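Local coordinates for protein Rna-directed RNA polymerase (Infectious pancreatic necrosis virus, PDB 3ZED) that probably copies the viral RNA genome as an RNA-directed RNA polymerase, found both free and covalently attached to the genomic RNA, at residues B[272-277]-B[441-446]; B[333-338]-B[420-425]; B[725-730]-B[763-768]; B[732-737]-B[770-775]. All blocks are in the same frame, centred on the assembly; numbering follows the deposited sequence.

Interaction 1 (B[272-277]-B[441-446])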
loop_
_atom_site.group_PDB
_atom_site.type_symbol
_atom_site.label_atom_id
_atom_site.label_comp_id
_atom_site.label_asym_id
_atom_site.label_seq_id
_atom_site.Cartn_x
_atom_site.Cartn_y
_atom_site.Cartn_z
ATOM N N ARG B 272 6.257 -6.473 -25.240
ATOM C CA ARG B 272 6.898 -6.830 -26.515
ATOM C C ARG B 272 6.553 -5.813 -27.605
ATOM O O ARG B 272 7.449 -5.374 -28.329
ATOM C CB ARG B 272 6.489 -8.251 -26.935
ATOM C CG ARG B 272 6.833 -8.660 -28.384
ATOM C CD ARG B 272 6.714 -10.157 -28.627
ATOM N NE ARG B 272 5.479 -10.711 -28.068
ATOM C CZ ARG B 272 5.439 -11.610 -27.093
ATOM N NH1 ARG B 272 6.565 -12.100 -26.584
ATOM N NH2 ARG B 272 4.272 -12.045 -26.632
ATOM N N ASP B 273 5.259 -5.434 -27.708
ATOM C CA ASP B 273 4.775 -4.461 -28.697
ATOM C C ASP B 273 5.323 -3.081 -28.417
ATOM O O ASP B 273 5.602 -2.355 -29.360
ATOM C CB ASP B 273 3.240 -4.407 -28.749
ATOM C CG ASP B 273 2.561 -5.502 -29.553
ATOM O OD1 ASP B 273 3.255 -6.471 -29.959
ATOM O OD2 ASP B 273 1.333 -5.400 -29.768
ATOM N N LEU B 274 5.486 -2.722 -27.131
ATOM C CA LEU B 274 6.054 -1.443 -26.716
ATOM C C LEU B 274 7.548 -1.385 -27.106
ATOM O O LEU B 274 7.972 -0.414 -27.732
ATOM C CB LEU B 274 5.852 -1.253 -25.206
ATOM C CG LEU B 274 6.205 0.104 -24.574
ATOM C CD1 LEU B 274 5.382 1.256 -25.192
ATOM C CD2 LEU B 274 5.983 0.057 -23.066
ATOM N N GLY B 275 8.300 -2.433 -26.776
ATOM C CA GLY B 275 9.720 -2.525 -27.079
ATOM C C GLY B 275 10.037 -2.455 -28.554
ATOM O O GLY B 275 11.001 -1.792 -28.945
ATOM N N ARG B 276 9.200 -3.117 -29.381
ATOM C CA ARG B 276 9.347 -3.132 -30.833
ATOM C C ARG B 276 9.014 -1.768 -31.418
ATOM O O ARG B 276 9.787 -1.259 -32.229
ATOM C CB ARG B 276 8.455 -4.212 -31.459
ATOM C CG ARG B 276 9.201 -5.483 -31.802
ATOM C CD ARG B 276 8.570 -6.699 -31.172
ATOM N NE ARG B 276 7.351 -7.135 -31.859
ATOM C CZ ARG B 276 7.112 -8.390 -32.233
ATOM N NH1 ARG B 276 8.009 -9.345 -32.004
ATOM N NH2 ARG B 276 5.980 -8.699 -32.854
ATOM N N ALA B 277 7.874 -1.179 -30.998
ATOM C CA ALA B 277 7.393 0.126 -31.456
ATOM C C ALA B 277 8.395 1.247 -31.175
ATOM O O ALA B 277 8.577 2.110 -32.025
ATOM C CB ALA B 277 6.066 0.448 -30.798
ATOM N N ALA B 441 13.305 0.137 -19.573
ATOM C CA ALA B 441 13.546 1.546 -19.199
ATOM C C ALA B 441 12.407 2.414 -19.764
ATOM O O ALA B 441 11.962 3.328 -19.085
ATOM C CB ALA B 441 14.894 2.027 -19.740
ATOM N N THR B 442 11.888 2.069 -20.966
ATOM C CA THR B 442 10.774 2.764 -21.623
ATOM C C THR B 442 9.485 2.531 -20.837
ATOM O O THR B 442 8.757 3.486 -20.563
ATOM C CB THR B 442 10.634 2.293 -23.084
ATOM O OG1 THR B 442 11.883 2.501 -23.734
ATOM C CG2 THR B 442 9.522 3.031 -23.848
ATOM N N PHE B 443 9.202 1.262 -20.478
ATOM C CA PHE B 443 8.008 0.961 -19.708
ATOM C C PHE B 443 8.050 1.687 -18.389
ATOM O O PHE B 443 7.111 2.419 -18.088
ATOM C CB PHE B 443 7.829 -0.550 -19.480
ATOM C CG PHE B 443 6.691 -0.861 -18.532
ATOM C CD1 PHE B 443 5.366 -0.609 -18.897
ATOM C CD2 PHE B 443 6.946 -1.316 -17.240
ATOM C CE1 PHE B 443 4.312 -0.843 -18.000
ATOM C CE2 PHE B 443 5.894 -1.537 -16.334
ATOM C CZ PHE B 443 4.583 -1.301 -16.719
ATOM N N ALA B 444 9.148 1.531 -17.626
ATOM C CA ALA B 444 9.264 2.103 -16.281
ATOM C C ALA B 444 9.266 3.627 -16.258
ATOM O O ALA B 444 8.533 4.210 -15.456
ATOM C CB ALA B 444 10.516 1.575 -15.593
ATOM N N MET B 445 10.064 4.268 -17.133
ATOM C CA MET B 445 10.228 5.720 -17.118
ATOM C C MET B 445 9.239 6.489 -17.962
ATOM O O MET B 445 8.829 7.578 -17.570
ATOM C CB MET B 445 11.653 6.121 -17.586
ATOM C CG MET B 445 12.804 5.489 -16.780
ATOM S SD MET B 445 12.667 5.583 -14.957
ATOM C CE MET B 445 12.689 7.340 -14.707
ATOM N N ASN B 446 8.908 5.975 -19.130
ATOM C CA ASN B 446 8.138 6.750 -20.085
ATOM C C ASN B 446 6.665 6.415 -20.171
ATOM O O ASN B 446 5.916 7.253 -20.671
ATOM C CB ASN B 446 8.770 6.600 -21.484
ATOM C CG ASN B 446 10.236 6.957 -21.543
ATOM O OD1 ASN B 446 11.088 6.098 -21.676
ATOM N ND2 ASN B 446 10.564 8.231 -21.479
#

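Interaction 2 (B[333-338]-B[420-425])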
loop_
_atom_site.group_PDB
_atom_site.type_symbol
_atom_site.label_atom_id
_atom_site.label_comp_id
_atom_site.label_asym_id
_atom_site.label_seq_id
_atom_site.Cartn_x
_atom_site.Cartn_y
_atom_site.Cartn_z
ATOM N N SER B 333 4.864 -4.705 -10.599
ATOM C CA SER B 333 5.355 -5.515 -9.477
ATOM C C SER B 333 6.683 -6.153 -9.797
ATOM O O SER B 333 7.464 -6.360 -8.872
ATOM C CB SER B 333 4.333 -6.572 -9.072
ATOM O OG SER B 333 3.161 -5.921 -8.619
ATOM N N MET B 334 6.968 -6.418 -11.091
ATOM C CA MET B 334 8.260 -6.953 -11.532
ATOM C C MET B 334 9.403 -5.924 -11.280
ATOM O O MET B 334 10.547 -6.318 -11.114
ATOM C CB MET B 334 8.204 -7.345 -13.013
ATOM C CG MET B 334 7.580 -8.691 -13.246
ATOM S SD MET B 334 7.252 -9.041 -14.995
ATOM C CE MET B 334 8.912 -9.254 -15.618
ATOM N N VAL B 335 9.083 -4.625 -11.219
ATOM C CA VAL B 335 10.080 -3.564 -10.977
ATOM C C VAL B 335 10.274 -3.357 -9.450
ATOM O O VAL B 335 11.402 -3.280 -8.973
ATOM C CB VAL B 335 9.690 -2.225 -11.698
ATOM C CG1 VAL B 335 10.726 -1.121 -11.453
ATOM C CG2 VAL B 335 9.465 -2.445 -13.200
ATOM N N SER B 336 9.175 -3.256 -8.699
ATOM C CA SER B 336 9.231 -2.940 -7.269
ATOM C C SER B 336 9.535 -4.109 -6.329
ATOM O O SER B 336 10.409 -3.960 -5.478
ATOM C CB SER B 336 7.937 -2.274 -6.817
ATOM O OG SER B 336 6.808 -3.061 -7.155
ATOM N N THR B 337 8.811 -5.240 -6.443
ATOM C CA THR B 337 8.894 -6.336 -5.477
ATOM C C THR B 337 10.292 -6.990 -5.389
ATOM O O THR B 337 10.694 -7.203 -4.249
ATOM C CB THR B 337 7.754 -7.353 -5.630
ATOM O OG1 THR B 337 7.835 -7.998 -6.882
ATOM C CG2 THR B 337 6.367 -6.711 -5.492
ATOM N N PRO B 338 11.100 -7.232 -6.467
ATOM C CA PRO B 338 12.442 -7.825 -6.247
ATOM C C PRO B 338 13.367 -6.896 -5.443
ATOM O O PRO B 338 14.238 -7.385 -4.727
ATOM C CB PRO B 338 12.972 -8.064 -7.676
ATOM C CG PRO B 338 11.758 -8.096 -8.533
ATOM C CD PRO B 338 10.844 -7.065 -7.914
ATOM N N TYR B 420 12.920 6.228 -11.201
ATOM C CA TYR B 420 14.317 6.634 -11.345
ATOM C C TYR B 420 15.145 6.048 -10.182
ATOM O O TYR B 420 16.190 5.454 -10.413
ATOM C CB TYR B 420 14.419 8.171 -11.389
ATOM C CG TYR B 420 15.843 8.679 -11.413
ATOM C CD1 TYR B 420 16.530 8.835 -12.617
ATOM C CD2 TYR B 420 16.511 9.000 -10.231
ATOM C CE1 TYR B 420 17.853 9.264 -12.643
ATOM C CE2 TYR B 420 17.837 9.426 -10.246
ATOM C CZ TYR B 420 18.501 9.568 -11.457
ATOM O OH TYR B 420 19.804 10.004 -11.484
ATOM N N TYR B 421 14.661 6.220 -8.935
ATOM C CA TYR B 421 15.326 5.735 -7.726
ATOM C C TYR B 421 15.482 4.206 -7.736
ATOM O O TYR B 421 16.572 3.709 -7.452
ATOM C CB TYR B 421 14.560 6.193 -6.476
ATOM C CG TYR B 421 15.187 5.725 -5.183
ATOM C CD1 TYR B 421 16.437 6.187 -4.784
ATOM C CD2 TYR B 421 14.529 4.823 -4.357
ATOM C CE1 TYR B 421 17.029 5.744 -3.605
ATOM C CE2 TYR B 421 15.104 4.379 -3.168
ATOM C CZ TYR B 421 16.361 4.833 -2.803
ATOM O OH TYR B 421 16.920 4.420 -1.625
ATOM N N LEU B 422 14.425 3.468 -8.107
ATOM C CA LEU B 422 14.468 2.006 -8.167
ATOM C C LEU B 422 15.436 1.497 -9.247
ATOM O O LEU B 422 16.166 0.544 -9.002
ATOM C CB LEU B 422 13.066 1.429 -8.424
ATOM C CG LEU B 422 11.989 1.612 -7.310
ATOM C CD1 LEU B 422 10.661 1.081 -7.774
ATOM C CD2 LEU B 422 12.363 0.875 -6.024
ATOM N N LEU B 423 15.448 2.130 -10.436
ATOM C CA LEU B 423 16.300 1.685 -11.543
ATOM C C LEU B 423 17.763 2.074 -11.366
ATOM O O LEU B 423 18.613 1.355 -11.864
ATOM C CB LEU B 423 15.784 2.185 -12.902
ATOM C CG LEU B 423 14.928 1.183 -13.698
ATOM C CD1 LEU B 423 13.596 0.885 -12.981
ATOM C CD2 LEU B 423 14.655 1.700 -15.105
ATOM N N THR B 424 18.063 3.165 -10.634
ATOM C CA THR B 424 19.450 3.587 -10.421
ATOM C C THR B 424 20.041 2.918 -9.158
ATOM O O THR B 424 21.169 2.464 -9.201
ATOM C CB THR B 424 19.582 5.137 -10.366
ATOM O OG1 THR B 424 18.758 5.670 -9.328
ATOM C CG2 THR B 424 19.220 5.813 -11.680
ATOM N N ARG B 425 19.292 2.858 -8.050
ATOM C CA ARG B 425 19.801 2.317 -6.790
ATOM C C ARG B 425 19.483 0.826 -6.583
ATOM O O ARG B 425 20.183 0.174 -5.812
ATOM C CB ARG B 425 19.272 3.143 -5.587
ATOM C CG ARG B 425 20.082 4.407 -5.250
ATOM C CD ARG B 425 20.004 5.485 -6.323
ATOM N NE ARG B 425 20.726 6.687 -5.912
ATOM C CZ ARG B 425 20.907 7.765 -6.662
ATOM N NH1 ARG B 425 20.402 7.825 -7.889
ATOM N NH2 ARG B 425 21.591 8.797 -6.191
#

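Interaction 3 (B[725-730]-B[763-768])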
loop_
_atom_site.group_PDB
_atom_site.type_symbol
_atom_site.label_atom_id
_atom_site.label_comp_id
_atom_site.label_asym_id
_atom_site.label_seq_id
_atom_site.Cartn_x
_atom_site.Cartn_y
_atom_site.Cartn_z
ATOM N N VAL B 725 25.036 6.206 -17.068
ATOM C CA VAL B 725 23.868 5.321 -17.159
ATOM C C VAL B 725 22.662 6.026 -16.499
ATOM O O VAL B 725 21.566 6.051 -17.070
ATOM C CB VAL B 725 24.145 3.918 -16.520
ATOM C CG1 VAL B 725 22.877 3.062 -16.466
ATOM C CG2 VAL B 725 25.273 3.177 -17.244
ATOM N N TRP B 726 22.893 6.618 -15.314
ATOM C CA TRP B 726 21.882 7.331 -14.537
ATOM C C TRP B 726 21.494 8.622 -15.246
ATOM O O TRP B 726 20.314 8.953 -15.279
ATOM C CB TRP B 726 22.396 7.606 -13.113
ATOM C CG TRP B 726 22.657 6.382 -12.258
ATOM C CD1 TRP B 726 22.625 5.072 -12.648
ATOM C CD2 TRP B 726 23.016 6.377 -10.869
ATOM N NE1 TRP B 726 22.916 4.250 -11.581
ATOM C CE2 TRP B 726 23.179 5.025 -10.479
ATOM C CE3 TRP B 726 23.197 7.386 -9.904
ATOM C CZ2 TRP B 726 23.506 4.655 -9.166
ATOM C CZ3 TRP B 726 23.553 7.021 -8.612
ATOM C CH2 TRP B 726 23.681 5.668 -8.248
ATOM N N ARG B 727 22.472 9.314 -15.871
ATOM C CA ARG B 727 22.247 10.533 -16.647
ATOM C C ARG B 727 21.332 10.249 -17.837
ATOM O O ARG B 727 20.438 11.042 -18.104
ATOM C CB ARG B 727 23.567 11.137 -17.112
ATOM C CG ARG B 727 24.034 12.241 -16.190
ATOM C CD ARG B 727 25.138 13.059 -16.815
ATOM N NE ARG B 727 26.432 12.474 -16.466
ATOM C CZ ARG B 727 27.411 12.189 -17.318
ATOM N NH1 ARG B 727 27.265 12.436 -18.617
ATOM N NH2 ARG B 727 28.537 11.643 -16.881
ATOM N N LEU B 728 21.508 9.084 -18.496
ATOM C CA LEU B 728 20.660 8.650 -19.609
ATOM C C LEU B 728 19.221 8.442 -19.142
ATOM O O LEU B 728 18.293 8.818 -19.856
ATOM C CB LEU B 728 21.198 7.352 -20.241
ATOM C CG LEU B 728 22.432 7.456 -21.156
ATOM C CD1 LEU B 728 22.817 6.099 -21.677
ATOM C CD2 LEU B 728 22.175 8.376 -22.346
ATOM N N LEU B 729 19.043 7.883 -17.929
ATOM C CA LEU B 729 17.734 7.620 -17.321
ATOM C C LEU B 729 17.041 8.928 -16.943
ATOM O O LEU B 729 15.827 9.048 -17.113
ATOM C CB LEU B 729 17.865 6.696 -16.105
ATOM C CG LEU B 729 16.616 5.888 -15.788
ATOM C CD1 LEU B 729 16.473 4.702 -16.767
ATOM C CD2 LEU B 729 16.620 5.431 -14.321
ATOM N N ASP B 730 17.804 9.906 -16.454
ATOM C CA ASP B 730 17.272 11.235 -16.153
ATOM C C ASP B 730 16.874 11.971 -17.458
ATOM O O ASP B 730 15.821 12.599 -17.497
ATOM C CB ASP B 730 18.295 12.060 -15.357
ATOM C CG ASP B 730 17.730 13.349 -14.793
ATOM O OD1 ASP B 730 16.592 13.316 -14.257
ATOM O OD2 ASP B 730 18.435 14.384 -14.860
ATOM N N GLU B 763 30.190 8.799 -23.614
ATOM C CA GLU B 763 30.220 9.543 -24.865
ATOM C C GLU B 763 28.802 9.709 -25.441
ATOM O O GLU B 763 28.471 10.784 -25.960
ATOM C CB GLU B 763 31.156 8.866 -25.878
ATOM C CG GLU B 763 32.635 8.981 -25.524
ATOM C CD GLU B 763 33.593 8.149 -26.361
ATOM O OE1 GLU B 763 33.147 7.557 -27.371
ATOM O OE2 GLU B 763 34.793 8.086 -26.004
ATOM N N LEU B 764 27.954 8.665 -25.301
ATOM C CA LEU B 764 26.584 8.676 -25.817
ATOM C C LEU B 764 25.693 9.627 -25.005
ATOM O O LEU B 764 24.855 10.304 -25.600
ATOM C CB LEU B 764 25.988 7.260 -25.879
ATOM C CG LEU B 764 26.512 6.365 -27.024
ATOM C CD1 LEU B 764 26.315 4.901 -26.707
ATOM C CD2 LEU B 764 25.851 6.692 -28.350
ATOM N N ALA B 765 25.899 9.706 -23.668
ATOM C CA ALA B 765 25.183 10.621 -22.779
ATOM C C ALA B 765 25.518 12.078 -23.138
ATOM O O ALA B 765 24.604 12.886 -23.320
ATOM C CB ALA B 765 25.536 10.332 -21.325
ATOM N N GLN B 766 26.833 12.385 -23.319
ATOM C CA GLN B 766 27.349 13.706 -23.701
ATOM C C GLN B 766 26.760 14.129 -25.052
ATOM O O GLN B 766 26.335 15.280 -25.207
ATOM C CB GLN B 766 28.886 13.697 -23.750
ATOM N N GLN B 767 26.680 13.174 -25.996
ATOM C CA GLN B 767 26.092 13.351 -27.321
ATOM C C GLN B 767 24.592 13.679 -27.196
ATOM O O GLN B 767 24.118 14.638 -27.807
ATOM C CB GLN B 767 26.305 12.065 -28.130
ATOM C CG GLN B 767 26.057 12.163 -29.629
ATOM C CD GLN B 767 26.246 10.811 -30.269
ATOM O OE1 GLN B 767 25.295 10.210 -30.783
ATOM N NE2 GLN B 767 27.466 10.276 -30.205
ATOM N N GLN B 768 23.866 12.912 -26.359
ATOM C CA GLN B 768 22.437 13.090 -26.118
ATOM C C GLN B 768 22.147 14.421 -25.390
ATOM O O GLN B 768 21.137 15.055 -25.682
ATOM C CB GLN B 768 21.869 11.899 -25.341
ATOM C CG GLN B 768 20.362 11.738 -25.517
ATOM C CD GLN B 768 19.874 10.387 -25.071
ATOM O OE1 GLN B 768 19.793 9.438 -25.861
ATOM N NE2 GLN B 768 19.537 10.270 -23.799
HETATM O O HOH W 1 17.428 8.283 -22.798
#

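Interaction 4 (B[732-737]-B[770-775])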
loop_
_atom_site.group_PDB
_atom_site.type_symbol
_atom_site.label_atom_id
_atom_site.label_comp_id
_atom_site.label_asym_id
_atom_site.label_seq_id
_atom_site.Cartn_x
_atom_site.Cartn_y
_atom_site.Cartn_z
ATOM N N ARG B 732 15.921 10.576 -20.234
ATOM C CA ARG B 732 14.762 9.790 -20.663
ATOM C C ARG B 732 13.426 10.399 -20.145
ATOM O O ARG B 732 12.403 10.295 -20.827
ATOM C CB ARG B 732 14.933 8.335 -20.169
ATOM C CG ARG B 732 13.882 7.347 -20.646
ATOM C CD ARG B 732 14.231 5.909 -20.279
ATOM N NE ARG B 732 15.233 5.313 -21.172
ATOM C CZ ARG B 732 14.968 4.795 -22.367
ATOM N NH1 ARG B 732 13.737 4.865 -22.873
ATOM N NH2 ARG B 732 15.931 4.227 -23.077
ATOM N N THR B 733 13.455 11.079 -18.983
ATOM C CA THR B 733 12.267 11.714 -18.383
ATOM C C THR B 733 11.929 13.043 -19.049
ATOM O O THR B 733 10.821 13.537 -18.858
ATOM C CB THR B 733 12.424 11.908 -16.848
ATOM O OG1 THR B 733 13.353 12.959 -16.571
ATOM C CG2 THR B 733 12.822 10.630 -16.123
ATOM N N LYS B 734 12.864 13.604 -19.831
ATOM C CA LYS B 734 12.737 14.906 -20.486
ATOM C C LYS B 734 12.529 14.823 -22.004
ATOM O O LYS B 734 11.943 15.742 -22.572
ATOM C CB LYS B 734 13.988 15.761 -20.200
ATOM C CG LYS B 734 14.162 16.123 -18.719
ATOM C CD LYS B 734 15.632 16.231 -18.353
ATOM C CE LYS B 734 15.840 16.669 -16.933
ATOM N NZ LYS B 734 17.285 16.724 -16.596
ATOM N N LEU B 735 13.003 13.761 -22.670
ATOM C CA LEU B 735 12.899 13.649 -24.135
ATOM C C LEU B 735 11.571 13.046 -24.614
ATOM O O LEU B 735 11.054 12.125 -23.988
ATOM C CB LEU B 735 14.058 12.817 -24.670
ATOM C CG LEU B 735 15.436 13.480 -24.660
ATOM C CD1 LEU B 735 16.537 12.433 -24.534
ATOM C CD2 LEU B 735 15.653 14.323 -25.916
ATOM N N ARG B 736 11.052 13.537 -25.758
ATOM C CA ARG B 736 9.788 13.068 -26.351
ATOM C C ARG B 736 9.919 11.634 -26.920
ATOM O O ARG B 736 11.032 11.154 -27.172
ATOM C CB ARG B 736 9.256 14.050 -27.422
ATOM C CG ARG B 736 10.157 14.226 -28.635
ATOM C CD ARG B 736 9.695 15.342 -29.544
ATOM N NE ARG B 736 8.476 15.020 -30.286
ATOM C CZ ARG B 736 7.781 15.901 -31.001
ATOM N NH1 ARG B 736 8.176 17.166 -31.078
ATOM N NH2 ARG B 736 6.685 15.523 -31.645
ATOM N N VAL B 737 8.755 10.971 -27.121
ATOM C CA VAL B 737 8.599 9.574 -27.553
ATOM C C VAL B 737 9.184 9.306 -28.972
ATOM O O VAL B 737 9.647 8.189 -29.210
ATOM C CB VAL B 737 7.105 9.150 -27.385
ATOM C CG1 VAL B 737 6.678 8.054 -28.339
ATOM C CG2 VAL B 737 6.829 8.728 -25.943
ATOM N N LEU B 770 23.775 17.205 -25.809
ATOM C CA LEU B 770 23.912 18.227 -26.848
ATOM C C LEU B 770 22.647 18.364 -27.690
ATOM O O LEU B 770 22.217 19.493 -27.922
ATOM C CB LEU B 770 25.105 17.955 -27.784
ATOM C CG LEU B 770 26.514 18.053 -27.205
ATOM C CD1 LEU B 770 27.521 17.524 -28.192
ATOM C CD2 LEU B 770 26.869 19.485 -26.826
ATOM N N LEU B 771 22.048 17.238 -28.151
ATOM C CA LEU B 771 20.829 17.282 -28.976
ATOM C C LEU B 771 19.605 17.772 -28.172
ATOM O O LEU B 771 18.605 18.165 -28.779
ATOM C CB LEU B 771 20.517 15.948 -29.699
ATOM C CG LEU B 771 20.462 14.648 -28.898
ATOM C CD1 LEU B 771 19.036 14.321 -28.460
ATOM C CD2 LEU B 771 21.037 13.494 -29.720
ATOM N N MET B 772 19.715 17.822 -26.824
ATOM C CA MET B 772 18.658 18.299 -25.930
ATOM C C MET B 772 18.546 19.841 -25.927
ATOM O O MET B 772 17.614 20.368 -25.325
ATOM C CB MET B 772 18.863 17.757 -24.515
ATOM C CG MET B 772 18.465 16.295 -24.388
ATOM S SD MET B 772 18.657 15.606 -22.730
ATOM C CE MET B 772 17.192 16.178 -21.986
ATOM N N LYS B 773 19.457 20.557 -26.650
ATOM C CA LYS B 773 19.421 22.016 -26.833
ATOM C C LYS B 773 18.294 22.373 -27.827
ATOM O O LYS B 773 17.896 23.542 -27.920
ATOM C CB LYS B 773 20.776 22.561 -27.308
ATOM N N ALA B 774 17.773 21.350 -28.554
ATOM C CA ALA B 774 16.613 21.460 -29.439
ATOM C C ALA B 774 15.352 21.294 -28.563
ATOM O O ALA B 774 15.053 20.186 -28.097
ATOM C CB ALA B 774 16.676 20.408 -30.543
ATOM N N ASN B 775 14.656 22.414 -28.277
ATOM C CA ASN B 775 13.484 22.425 -27.393
ATOM C C ASN B 775 12.307 21.641 -27.977
ATOM O O ASN B 775 11.466 21.141 -27.214
ATOM C CB ASN B 775 13.076 23.848 -27.030
ATOM C CG ASN B 775 13.930 24.397 -25.909
ATOM O OD1 ASN B 775 13.827 23.978 -24.736
ATOM N ND2 ASN B 775 14.804 25.346 -26.253
#

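Interaction 1 (B[272-277]-B[441-446])
Helices 260-278 and 438-452 come nearest within these segments at Leu274 and Phe443, whose CA atoms stand 7.7 Å apart, and the contact buries only 112 Å². The second helix widens into a pi-type turn over 443-446. Leu274 is the one side chain of its segment that reaches across. It leaves the backbone toward the facing helix, and chi1 of -172° sets CG anti to the backbone N, beside the carbonyl carbon. Its methyl CD2 settles on the base of Phe443, 4.0 Å from CA and 4.1 Å from CB of that residue. The same methyl sits at the edge of the phenyl ring, near the ring plane, and the two side chains cross at about a right angle. No hydrogen bond links the segments, and all three touching residues are buried. Both helices fall in the palm family region of this birnavirus polymerase, and helix 283-293 adds Val287 to the packing on Leu274. A looser neighbour is Thr442, whose CG2 lies 4.5 Å from Leu274 CG. The Thr442 hydroxyl turns back to its own helix, where OG1 is hydrogen-bonded to Pro438 O, and the methyl branch is the part nearest the leucine.

Interaction 2 (B[333-338]-B[420-425])
Val335 lays its CG1 methyl over the end of Leu423, 3.8 Å from CD1, and the two side chains cross obliquely. CG1 stands anti to the backbone N of Val335, while Leu423, with chi1 at -97°, away from the usual staggered values, brings CD1 close to the valine. The same CG1 also meets Leu422 CD1 at 4.3 Å, so one valine methyl spans two successive leucines. Leu422 leaves its backbone toward the facing helix and brings CD1 to 4.3 Å from Ser336 CA, beside that serine's CB. The axes of segments 333-338 and 420-425, on helices 326-340 and 412-426 of the polymerase's palm family region, approach to 10.4 Å at 62°, and the touching residues are all buried. The first helix is kinked at Pro338, whose N has no bond to the preceding turn. Just before it, Thr337 OG1 gives a short 2.6 Å bond to Ser333 O, reaching it from the opposite face of the carbonyl plane to Thr337 N. In the second helix Thr424 OG1 bonds Tyr420 O at 2.8 Å and accepts a nearly straight bond (169°) from Arg425 NH1 at 3.1 Å, with the hydroxyl oxygen in the guanidinium plane. Arg425 also forms salt bridges to Glu195 and Glu202. Val335 O accepts a hydrogen bond from Trp427 NE1.

Interaction 3 (B[725-730]-B[763-768])
Leu728 packs tightly against Ala765 and Gln768, where the two helices come closest within these segments: the CA atoms of Leu728 and Ala765 are 5.9 Å apart, and the segment axes, inclined by 30°, approach to 9.3 Å. Its CD2 methyl is the point of contact, 3.8 Å from Ala765 CA and 3.6 Å from Gln768 NE2. The small alanine lets the leucine reach its backbone. The Gln768 chain, extended beyond CG, crosses the leucine at about a right angle. Helix 740-752 packs on this side through Ala746, which touches both Leu728 and Gln768, so that helices 724-732, 740-752 and 757-771 form a three-helix cluster in the C-terminal region of the polymerase. A water bridges the segments here, donating to Leu728 O at 3.1 Å and accepting from Gln768 NE2 at 3.1 Å; the same NE2 is also bonded to Gln731 OE1. The other side is looser. Arg727, partly exposed and with its chain bent at chi3, rests just NH1 on Ala765 CB, 3.8 Å away, and approaches it obliquely. Its charge is engaged beyond the segments, in a salt bridge to Glu762 and a hydrogen bond from NH2 to Lys722 O.

Interaction 4 (B[732-737]-B[770-775])
Met772 meets Leu735 and Lys734 without any flat group between them: the guanidinium groups of Arg732 and Arg736 both turn elsewhere, to Asn446 OD1 and to Glu284 respectively, and the contact is made by carbon atoms, those of Met772 being CG and CE on either side of the sulfur. Leu735 and Met772 cross at about a right angle, with Leu735 CD2 3.8 Å from Met772 CG. The methionine leaves its backbone toward the other segment. Its chain runs extended through CG and SD and then bends at chi3 (81°), which folds the terminal methyl against the lysine: CE lies 3.7 Å from Lys734 CB and 4.0 Å from Lys734 CD. Lys734 thus offers its aliphatic part as a partner. Its own chain bends at chi2 and leads the ammonium group away to a salt bridge with Asp730, four residues earlier. The same Leu735 CD2 methyl also reaches Leu771 CD1 at 4.2 Å. The contact is only partly buried: Leu735 is enclosed and touches Gln743 of helix 740-752, whereas Lys734 is exposed. Residues 771-774 form a type I beta turn, closed by a weak bond from Ala774 N to Leu771 O at 3.3 Å. Arg736 continues the junction by backbone hydrogen bonds to Leu777. This is apolar packing of an interhelical loop, between helices 724-732 and 740-752, against the turn at the end of helix 757-771, in the helical C-terminal region of the birnavirus polymerase.

How the interactions relate
From the N terminus, 272-277 opens interaction 1 and 333-338 opens interaction 2. The latter closes first, at 420-425, and so nests inside the loop that 441-446 completes; helices 412-426 and 438-452 follow each other and pack together. Interactions 3 and 4 come later in series and cross: after their first segments at 725-730 and 732-737, interaction 3 closes its loop at 763-768 and interaction 4 at 770-775, both using helix 757-771. Helix 724-732 joins the two groups. Leu729 packs on Leu423 and Met445, and Trp726 on Thr424 and Arg425, while Arg732 holds Asn446 by a probable hydrogen bond. The C-terminal helices are thereby fastened to the palm-region helices of interactions 1 and 2.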